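Local coordinates for cell surface protein (Faecalibacterium prausnitzii A2-165, PDB 4GT6), which is a cell-surface protein of unknown function whose leucine-rich repeat region, the part in this chain, probably binds other proteins outside the cell, at residues I293-S305 with I318-F330. Residues are numbered along the deposited sequence; the frame is centred on the assembly and turned at random.
Sequences IEFSSRITELPES and IPEGITQILDDAF. With NA (sodium ion), chain R.
L302 and I325 pair as parallel bridge partners where two successive turns of a leucine-rich repeat solenoid, 293-305 and 318-330, stack backbone on backbone. Four backbone bonds fix the register: T323 N to T300 O, L302 N to Q324 O (3.0 Å), L326 N to L302 O and S305 N to D327 O. Leucine suits position 302 because its two methyls spread into the interior: CD1 packs on I318 CD1 at 3.5 Å and on the F330 ring, while CD2 approaches I322 CD1. That methyl of I322 also lies 3.7 Å from I299 CD1, the two isoleucines running side by side. Earlier in each coil the P319 ring crosses F295 at about a right angle, its CD over one face 4.1 Å from the ring centroid, a CH-pi contact for which a proline, with its CD held in a rigid ring, is well suited. As in leucine-rich repeat solenoids, here of the BspA type, successive coils stack apolar side chains in register. On the outer side, E301 and Q324 run alongside each other. With CG anti to the backbone N (chi1 172°), E301 brings OE1 within 2.7 Å of Q324 NE2; the acceptor lies in the amide plane, whereas the donor comes from above the carboxylate plane, and the bond is bent, 139° at the hydrogen. Replacing E301 by an alanine would probably leave the Q324 amide without this acceptor, free to turn, and L326 CD1 without the carboxylate whose OE2 lies 3.8 Å away. At the turn before T300, a sodium ion joins the coils through S297 O and E320 O, each at 2.4 Å, and four waters, two of which donate to I299 O. A side chain at G321 would clash with this ion.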
ATOM      1  N   ILE A 293     -15.127  -0.824 -23.014  1.00 21.83           N
ATOM      2  CA  ILE A 293     -14.127  -1.842 -22.707  1.00 21.70           C
ATOM      3  C   ILE A 293     -14.138  -2.885 -23.820  1.00 24.93           C
ATOM      4  O   ILE A 293     -15.195  -3.441 -24.109  1.00 25.21           O
ATOM      5  CB  ILE A 293     -14.376  -2.518 -21.318  1.00 26.08           C
ATOM      6  CG1 ILE A 293     -14.359  -1.495 -20.176  1.00 27.92           C
ATOM      7  CG2 ILE A 293     -13.329  -3.644 -21.055  1.00 26.19           C
ATOM      8  CD1 ILE A 293     -15.585  -1.519 -19.370  1.00 40.13           C
ATOM      9  N   GLU A 294     -12.976  -3.129 -24.444  1.00 20.73           N
ATOM     10  CA  GLU A 294     -12.780  -4.180 -25.442  1.00 20.72           C
ATOM     11  C   GLU A 294     -11.930  -5.239 -24.750  1.00 23.25           C
ATOM     12  O   GLU A 294     -10.791  -4.973 -24.364  1.00 21.87           O
ATOM     13  CB  GLU A 294     -12.116  -3.620 -26.706  1.00 22.71           C
ATOM     14  CG  GLU A 294     -11.971  -4.631 -27.835  1.00 34.20           C
ATOM     15  CD  GLU A 294     -11.519  -4.065 -29.169  1.00 56.73           C
ATOM     16  OE1 GLU A 294     -11.848  -2.894 -29.471  1.00 46.33           O
ATOM     17  OE2 GLU A 294     -10.860  -4.812 -29.929  1.00 60.18           O
ATOM     18  N   PHE A 295     -12.514  -6.410 -24.519  1.00 19.30           N
ATOM     19  CA  PHE A 295     -11.867  -7.481 -23.799  1.00 17.69           C
ATOM     20  C   PHE A 295     -10.989  -8.340 -24.661  1.00 20.71           C
ATOM     21  O   PHE A 295     -11.266  -8.519 -25.841  1.00 22.28           O
ATOM     22  CB  PHE A 295     -12.945  -8.404 -23.195  1.00 19.50           C
ATOM     23  CG  PHE A 295     -13.742  -7.780 -22.078  1.00 20.71           C
ATOM     24  CD1 PHE A 295     -13.247  -7.756 -20.779  1.00 23.13           C
ATOM     25  CD2 PHE A 295     -14.990  -7.212 -22.327  1.00 23.87           C
ATOM     26  CE1 PHE A 295     -13.986  -7.173 -19.741  1.00 23.85           C
ATOM     27  CE2 PHE A 295     -15.741  -6.653 -21.284  1.00 25.91           C
ATOM     28  CZ  PHE A 295     -15.241  -6.651 -19.998  1.00 23.37           C
ATOM     29  N   SER A 296     -10.006  -8.987 -24.020  1.00 16.06           N
ATOM     30  CA  SER A 296      -9.194 -10.020 -24.620  1.00 15.74           C
ATOM     31  C   SER A 296     -10.074 -11.263 -24.846  1.00 20.63           C
ATOM     32  O   SER A 296     -10.910 -11.576 -23.979  1.00 20.16           O
ATOM     33  CB  SER A 296      -8.062 -10.379 -23.666  1.00 18.27           C
ATOM     34  OG  SER A 296      -7.525 -11.636 -24.048  1.00 21.01           O
ATOM     35  N   SER A 297      -9.825 -12.016 -25.934  1.00 17.24           N
ATOM     36  CA  SER A 297     -10.565 -13.259 -26.200  1.00 18.40           C
ATOM     37  C   SER A 297     -10.051 -14.424 -25.322  1.00 21.89           C
ATOM     38  O   SER A 297     -10.606 -15.520 -25.395  1.00 22.19           O
ATOM     39  CB  SER A 297     -10.434 -13.639 -27.679  1.00 22.27           C
ATOM     40  OG  SER A 297      -9.088 -13.999 -27.960  1.00 25.58           O
ATOM     41  N   ARG A 298      -8.967 -14.209 -24.530  1.00 17.51           N
ATOM     42  CA  ARG A 298      -8.354 -15.300 -23.756  1.00 17.59           C
ATOM     43  C   ARG A 298      -8.583 -15.208 -22.238  1.00 20.54           C
ATOM     44  O   ARG A 298      -8.149 -16.097 -21.497  1.00 20.74           O
ATOM     45  CB  ARG A 298      -6.853 -15.416 -24.083  1.00 20.36           C
ATOM     46  CG  ARG A 298      -6.652 -15.930 -25.531  1.00 26.66           C
ATOM     47  CD  ARG A 298      -5.201 -16.045 -25.962  1.00 41.24           C
ATOM     48  NE  ARG A 298      -4.462 -17.068 -25.223  1.00 52.54           N
ATOM     49  CZ  ARG A 298      -3.188 -16.956 -24.856  1.00 68.04           C
ATOM     50  NH1 ARG A 298      -2.507 -15.847 -25.125  1.00 58.05           N
ATOM     51  NH2 ARG A 298      -2.592 -17.940 -24.194  1.00 49.01           N
ATOM     52  N   ILE A 299      -9.327 -14.208 -21.774  1.00 16.61           N
ATOM     53  CA  ILE A 299      -9.654 -14.169 -20.347  1.00 16.37           C
ATOM     54  C   ILE A 299     -10.838 -15.104 -20.105  1.00 18.60           C
ATOM     55  O   ILE A 299     -11.678 -15.246 -20.995  1.00 18.24           O
ATOM     56  CB  ILE A 299      -9.901 -12.737 -19.824  1.00 19.53           C
ATOM     57  CG1 ILE A 299     -11.000 -12.024 -20.631  1.00 20.40           C
ATOM     58  CG2 ILE A 299      -8.571 -11.937 -19.839  1.00 19.90           C
ATOM     59  CD1 ILE A 299     -11.647 -10.811 -19.858  1.00 22.96           C
ATOM     60  N   THR A 300     -10.910 -15.740 -18.913  1.00 15.27           N
ATOM     61  CA  THR A 300     -11.989 -16.691 -18.613  1.00 15.33           C
ATOM     62  C   THR A 300     -12.717 -16.333 -17.314  1.00 19.52           C
ATOM     63  O   THR A 300     -13.620 -17.071 -16.904  1.00 18.34           O
ATOM     64  CB  THR A 300     -11.449 -18.142 -18.553  1.00 21.12           C
ATOM     65  OG1 THR A 300     -10.533 -18.235 -17.458  1.00 21.45           O
ATOM     66  CG2 THR A 300     -10.763 -18.582 -19.843  1.00 21.50           C
ATOM     67  N   GLU A 301     -12.348 -15.198 -16.680  1.00 17.08           N
ATOM     68  CA  GLU A 301     -12.980 -14.773 -15.435  1.00 18.64           C
ATOM     69  C   GLU A 301     -13.024 -13.262 -15.333  1.00 20.92           C
ATOM     70  O   GLU A 301     -12.095 -12.592 -15.791  1.00 20.02           O
ATOM     71  CB  GLU A 301     -12.156 -15.355 -14.268  1.00 21.15           C
ATOM     72  CG  GLU A 301     -12.499 -14.899 -12.861  1.00 36.40           C
ATOM     73  CD  GLU A 301     -11.468 -15.396 -11.866  1.00 58.60           C
ATOM     74  OE1 GLU A 301     -11.413 -16.628 -11.644  1.00 50.62           O
ATOM     75  OE2 GLU A 301     -10.676 -14.568 -11.358  1.00 41.56           O
ATOM     76  N   LEU A 302     -14.108 -12.730 -14.745  1.00 17.40           N
ATOM     77  CA  LEU A 302     -14.207 -11.320 -14.351  1.00 18.07           C
ATOM     78  C   LEU A 302     -13.967 -11.341 -12.834  1.00 20.97           C
ATOM     79  O   LEU A 302     -14.750 -11.963 -12.101  1.00 20.16           O
ATOM     80  CB  LEU A 302     -15.542 -10.670 -14.757  1.00 19.52           C
ATOM     81  CG  LEU A 302     -15.758 -10.459 -16.269  1.00 25.57           C
ATOM     82  CD1 LEU A 302     -16.885  -9.496 -16.482  1.00 27.80           C
ATOM     83  CD2 LEU A 302     -14.513  -9.916 -16.963  1.00 27.43           C
ATOM     84  N   PRO A 303     -12.800 -10.844 -12.359  1.00 17.30           N
ATOM     85  CA  PRO A 303     -12.458 -11.026 -10.945  1.00 17.31           C
ATOM     86  C   PRO A 303     -13.290 -10.157 -10.021  1.00 19.23           C
ATOM     87  O   PRO A 303     -14.027  -9.280 -10.470  1.00 19.10           O
ATOM     88  CB  PRO A 303     -10.979 -10.647 -10.902  1.00 19.07           C
ATOM     89  CG  PRO A 303     -10.848  -9.604 -11.971  1.00 22.41           C
ATOM     90  CD  PRO A 303     -11.728 -10.125 -13.084  1.00 18.66           C
ATOM     91  N   GLU A 304     -13.130 -10.367  -8.718  1.00 16.77           N
ATOM     92  CA  GLU A 304     -13.850  -9.608  -7.719  1.00 17.43           C
ATOM     93  C   GLU A 304     -13.664  -8.095  -7.916  1.00 19.37           C
ATOM     94  O   GLU A 304     -12.552  -7.642  -8.198  1.00 17.99           O
ATOM     95  CB  GLU A 304     -13.339 -10.053  -6.335  1.00 19.87           C
ATOM     96  CG  GLU A 304     -13.803  -9.236  -5.148  1.00 33.14           C
ATOM     97  CD  GLU A 304     -13.113  -9.723  -3.890  1.00 54.02           C
ATOM     98  OE1 GLU A 304     -13.105 -10.957  -3.666  1.00 40.24           O
ATOM     99  OE2 GLU A 304     -12.493  -8.889  -3.189  1.00 44.79           O
ATOM    100  N   SER A 305     -14.782  -7.331  -7.830  1.00 18.09           N
ATOM    101  CA  SER A 305     -14.827  -5.859  -7.913  1.00 18.64           C
ATOM    102  C   SER A 305     -14.158  -5.287  -9.177  1.00 19.72           C
ATOM    103  O   SER A 305     -13.771  -4.115  -9.160  1.00 19.76           O
ATOM    104  CB  SER A 305     -14.138  -5.239  -6.693  1.00 22.56           C
ATOM    105  OG  SER A 305     -14.680  -5.667  -5.456  1.00 23.31           O
ATOM    106  N   ILE A 318     -19.897  -9.150 -22.349  1.00 22.97           N
ATOM    107  CA  ILE A 318     -18.978 -10.086 -21.688  1.00 22.09           C
ATOM    108  C   ILE A 318     -18.564 -11.121 -22.753  1.00 26.48           C
ATOM    109  O   ILE A 318     -19.453 -11.698 -23.395  1.00 25.63           O
ATOM    110  CB  ILE A 318     -19.620 -10.724 -20.423  1.00 24.99           C
ATOM    111  CG1 ILE A 318     -20.081  -9.674 -19.358  1.00 25.42           C
ATOM    112  CG2 ILE A 318     -18.762 -11.823 -19.823  1.00 24.19           C
ATOM    113  CD1 ILE A 318     -19.143  -8.552 -19.040  1.00 37.93           C
ATOM    114  N   PRO A 319     -17.244 -11.328 -22.996  1.00 23.03           N
ATOM    115  CA  PRO A 319     -16.841 -12.233 -24.081  1.00 23.06           C
ATOM    116  C   PRO A 319     -17.152 -13.702 -23.813  1.00 24.43           C
ATOM    117  O   PRO A 319     -17.107 -14.156 -22.670  1.00 21.96           O
ATOM    118  CB  PRO A 319     -15.318 -12.014 -24.187  1.00 24.50           C
ATOM    119  CG  PRO A 319     -14.902 -11.535 -22.860  1.00 28.22           C
ATOM    120  CD  PRO A 319     -16.070 -10.711 -22.342  1.00 24.35           C
ATOM    121  N   GLU A 320     -17.415 -14.443 -24.892  1.00 23.32           N
ATOM    122  CA  GLU A 320     -17.591 -15.897 -24.884  1.00 23.78           C
ATOM    123  C   GLU A 320     -16.343 -16.508 -24.237  1.00 24.99           C
ATOM    124  O   GLU A 320     -15.240 -16.044 -24.524  1.00 23.87           O
ATOM    125  CB  GLU A 320     -17.744 -16.388 -26.344  1.00 26.70           C
ATOM    126  CG  GLU A 320     -18.123 -17.855 -26.456  1.00 40.07           C
ATOM    127  CD  GLU A 320     -19.413 -18.188 -25.732  1.00 56.78           C
ATOM    128  OE1 GLU A 320     -20.433 -17.525 -26.026  1.00 44.98           O
ATOM    129  OE2 GLU A 320     -19.382 -19.039 -24.814  1.00 48.80           O
ATOM    130  N   GLY A 321     -16.505 -17.478 -23.341  1.00 20.35           N
ATOM    131  CA  GLY A 321     -15.334 -18.041 -22.671  1.00 19.14           C
ATOM    132  C   GLY A 321     -15.182 -17.606 -21.223  1.00 20.02           C
ATOM    133  O   GLY A 321     -14.478 -18.261 -20.457  1.00 18.86           O
ATOM    134  N   ILE A 322     -15.849 -16.511 -20.809  1.00 17.52           N
ATOM    135  CA  ILE A 322     -15.872 -16.144 -19.382  1.00 16.31           C
ATOM    136  C   ILE A 322     -16.725 -17.209 -18.670  1.00 20.35           C
ATOM    137  O   ILE A 322     -17.833 -17.480 -19.116  1.00 20.11           O
ATOM    138  CB  ILE A 322     -16.419 -14.697 -19.160  1.00 18.82           C
ATOM    139  CG1 ILE A 322     -15.457 -13.636 -19.762  1.00 19.47           C
ATOM    140  CG2 ILE A 322     -16.760 -14.429 -17.667  1.00 18.93           C
ATOM    141  CD1 ILE A 322     -14.106 -13.485 -19.111  1.00 24.05           C
ATOM    142  N   THR A 323     -16.208 -17.837 -17.612  1.00 16.68           N
ATOM    143  CA  THR A 323     -16.970 -18.897 -16.929  1.00 17.56           C
ATOM    144  C   THR A 323     -17.548 -18.405 -15.605  1.00 20.75           C
ATOM    145  O   THR A 323     -18.450 -19.032 -15.050  1.00 19.70           O
ATOM    146  CB  THR A 323     -16.092 -20.131 -16.703  1.00 20.92           C
ATOM    147  OG1 THR A 323     -15.037 -19.769 -15.807  1.00 22.77           O
ATOM    148  CG2 THR A 323     -15.537 -20.689 -18.004  1.00 20.30           C
ATOM    149  N   GLN A 324     -17.006 -17.310 -15.076  1.00 18.31           N
ATOM    150  CA  GLN A 324     -17.518 -16.764 -13.822  1.00 19.84           C
ATOM    151  C   GLN A 324     -17.265 -15.273 -13.732  1.00 21.58           C
ATOM    152  O   GLN A 324     -16.266 -14.762 -14.242  1.00 19.74           O
ATOM    153  CB  GLN A 324     -16.933 -17.495 -12.592  1.00 22.05           C
ATOM    154  CG  GLN A 324     -15.409 -17.503 -12.518  1.00 31.96           C
ATOM    155  CD  GLN A 324     -14.859 -18.262 -11.335  1.00 50.26           C
ATOM    156  OE1 GLN A 324     -15.547 -19.031 -10.656  1.00 43.38           O
ATOM    157  NE2 GLN A 324     -13.589 -18.058 -11.065  1.00 46.12           N
ATOM    158  N   ILE A 325     -18.213 -14.587 -13.083  1.00 20.48           N
ATOM    159  CA  ILE A 325     -18.235 -13.156 -12.795  1.00 19.90           C
ATOM    160  C   ILE A 325     -18.245 -13.117 -11.273  1.00 25.48           C
ATOM    161  O   ILE A 325     -19.237 -13.525 -10.678  1.00 26.03           O
ATOM    162  CB  ILE A 325     -19.479 -12.500 -13.464  1.00 23.41           C
ATOM    163  CG1 ILE A 325     -19.431 -12.621 -15.006  1.00 22.61           C
ATOM    164  CG2 ILE A 325     -19.659 -11.039 -13.008  1.00 25.81           C
ATOM    165  CD1 ILE A 325     -20.750 -12.143 -15.747  1.00 26.60           C
ATOM    166  N   LEU A 326     -17.135 -12.716 -10.644  1.00 19.61           N
ATOM    167  CA  LEU A 326     -17.023 -12.825  -9.191  1.00 20.29           C
ATOM    168  C   LEU A 326     -17.728 -11.702  -8.413  1.00 21.99           C
ATOM    169  O   LEU A 326     -18.350 -10.812  -8.994  1.00 20.88           O
ATOM    170  CB  LEU A 326     -15.540 -12.952  -8.772  1.00 20.71           C
ATOM    171  CG  LEU A 326     -14.765 -14.181  -9.322  1.00 26.94           C
ATOM    172  CD1 LEU A 326     -13.380 -14.288  -8.654  1.00 27.86           C
ATOM    173  CD2 LEU A 326     -15.535 -15.485  -9.094  1.00 30.12           C
ATOM    174  N   ASP A 327     -17.672 -11.790  -7.076  1.00 20.51           N
ATOM    175  CA  ASP A 327     -18.358 -10.860  -6.171  1.00 21.42           C
ATOM    176  C   ASP A 327     -18.083  -9.394  -6.501  1.00 23.47           C
ATOM    177  O   ASP A 327     -16.954  -9.030  -6.805  1.00 21.69           O
ATOM    178  CB  ASP A 327     -17.955 -11.136  -4.719  1.00 24.57           C
ATOM    179  CG  ASP A 327     -18.741 -12.278  -4.090  1.00 41.89           C
ATOM    180  OD1 ASP A 327     -19.958 -12.107  -3.853  1.00 47.01           O
ATOM    181  OD2 ASP A 327     -18.136 -13.315  -3.796  1.00 46.24           O
ATOM    182  N   ASP A 328     -19.145  -8.565  -6.490  1.00 20.80           N
ATOM    183  CA  ASP A 328     -19.067  -7.125  -6.713  1.00 20.99           C
ATOM    184  C   ASP A 328     -18.438  -6.719  -8.071  1.00 23.11           C
ATOM    185  O   ASP A 328     -18.056  -5.564  -8.214  1.00 22.78           O
ATOM    186  CB  ASP A 328     -18.247  -6.469  -5.568  1.00 22.85           C
ATOM    187  CG  ASP A 328     -18.899  -6.495  -4.204  1.00 38.12           C
ATOM    188  OD1 ASP A 328     -20.136  -6.699  -4.137  1.00 36.42           O
ATOM    189  OD2 ASP A 328     -18.186  -6.252  -3.205  1.00 44.73           O
ATOM    190  N   ALA A 329     -18.379  -7.622  -9.075  1.00 19.17           N
ATOM    191  CA  ALA A 329     -17.769  -7.300 -10.373  1.00 18.21           C
ATOM    192  C   ALA A 329     -18.329  -5.999 -10.996  1.00 20.49           C
ATOM    193  O   ALA A 329     -17.559  -5.251 -11.592  1.00 19.71           O
ATOM    194  CB  ALA A 329     -17.929  -8.448 -11.347  1.00 18.04           C
ATOM    195  N   PHE A 330     -19.635  -5.734 -10.847  1.00 18.46           N
ATOM    196  CA  PHE A 330     -20.258  -4.503 -11.367  1.00 20.43           C
ATOM    197  C   PHE A 330     -21.002  -3.758 -10.259  1.00 26.57           C
ATOM    198  O   PHE A 330     -21.934  -3.008 -10.554  1.00 26.49           O
ATOM    199  CB  PHE A 330     -21.218  -4.824 -12.532  1.00 22.79           C
ATOM    200  CG  PHE A 330     -20.497  -5.366 -13.740  1.00 23.11           C
ATOM    201  CD1 PHE A 330     -19.972  -4.502 -14.702  1.00 24.13           C
ATOM    202  CD2 PHE A 330     -20.279  -6.734 -13.884  1.00 23.18           C
ATOM    203  CE1 PHE A 330     -19.309  -5.003 -15.824  1.00 24.25           C
ATOM    204  CE2 PHE A 330     -19.604  -7.235 -14.998  1.00 23.81           C
ATOM    205  CZ  PHE A 330     -19.142  -6.370 -15.970  1.00 22.58           C
TER
HETATM  206 NA    NA R 916     -12.917 -15.774 -24.875  1.00 29.74          NA
HETATM  207  O   HOH W   1     -12.515 -13.920 -23.296  1.00 19.69           O
HETATM  208  O   HOH W   2     -12.108 -17.178 -23.050  1.00 20.53           O
HETATM  209  O   HOH W   3     -12.430 -20.541 -16.296  1.00 32.44           O
HETATM  210  O   HOH W   4     -16.158  -3.888  -4.181  1.00 31.47           O
HETATM  211  O   HOH W   5     -13.034 -17.740 -26.335  1.00 27.31           O
HETATM  212  O   HOH W   6     -13.856 -14.430 -26.658  0.67 20.01           O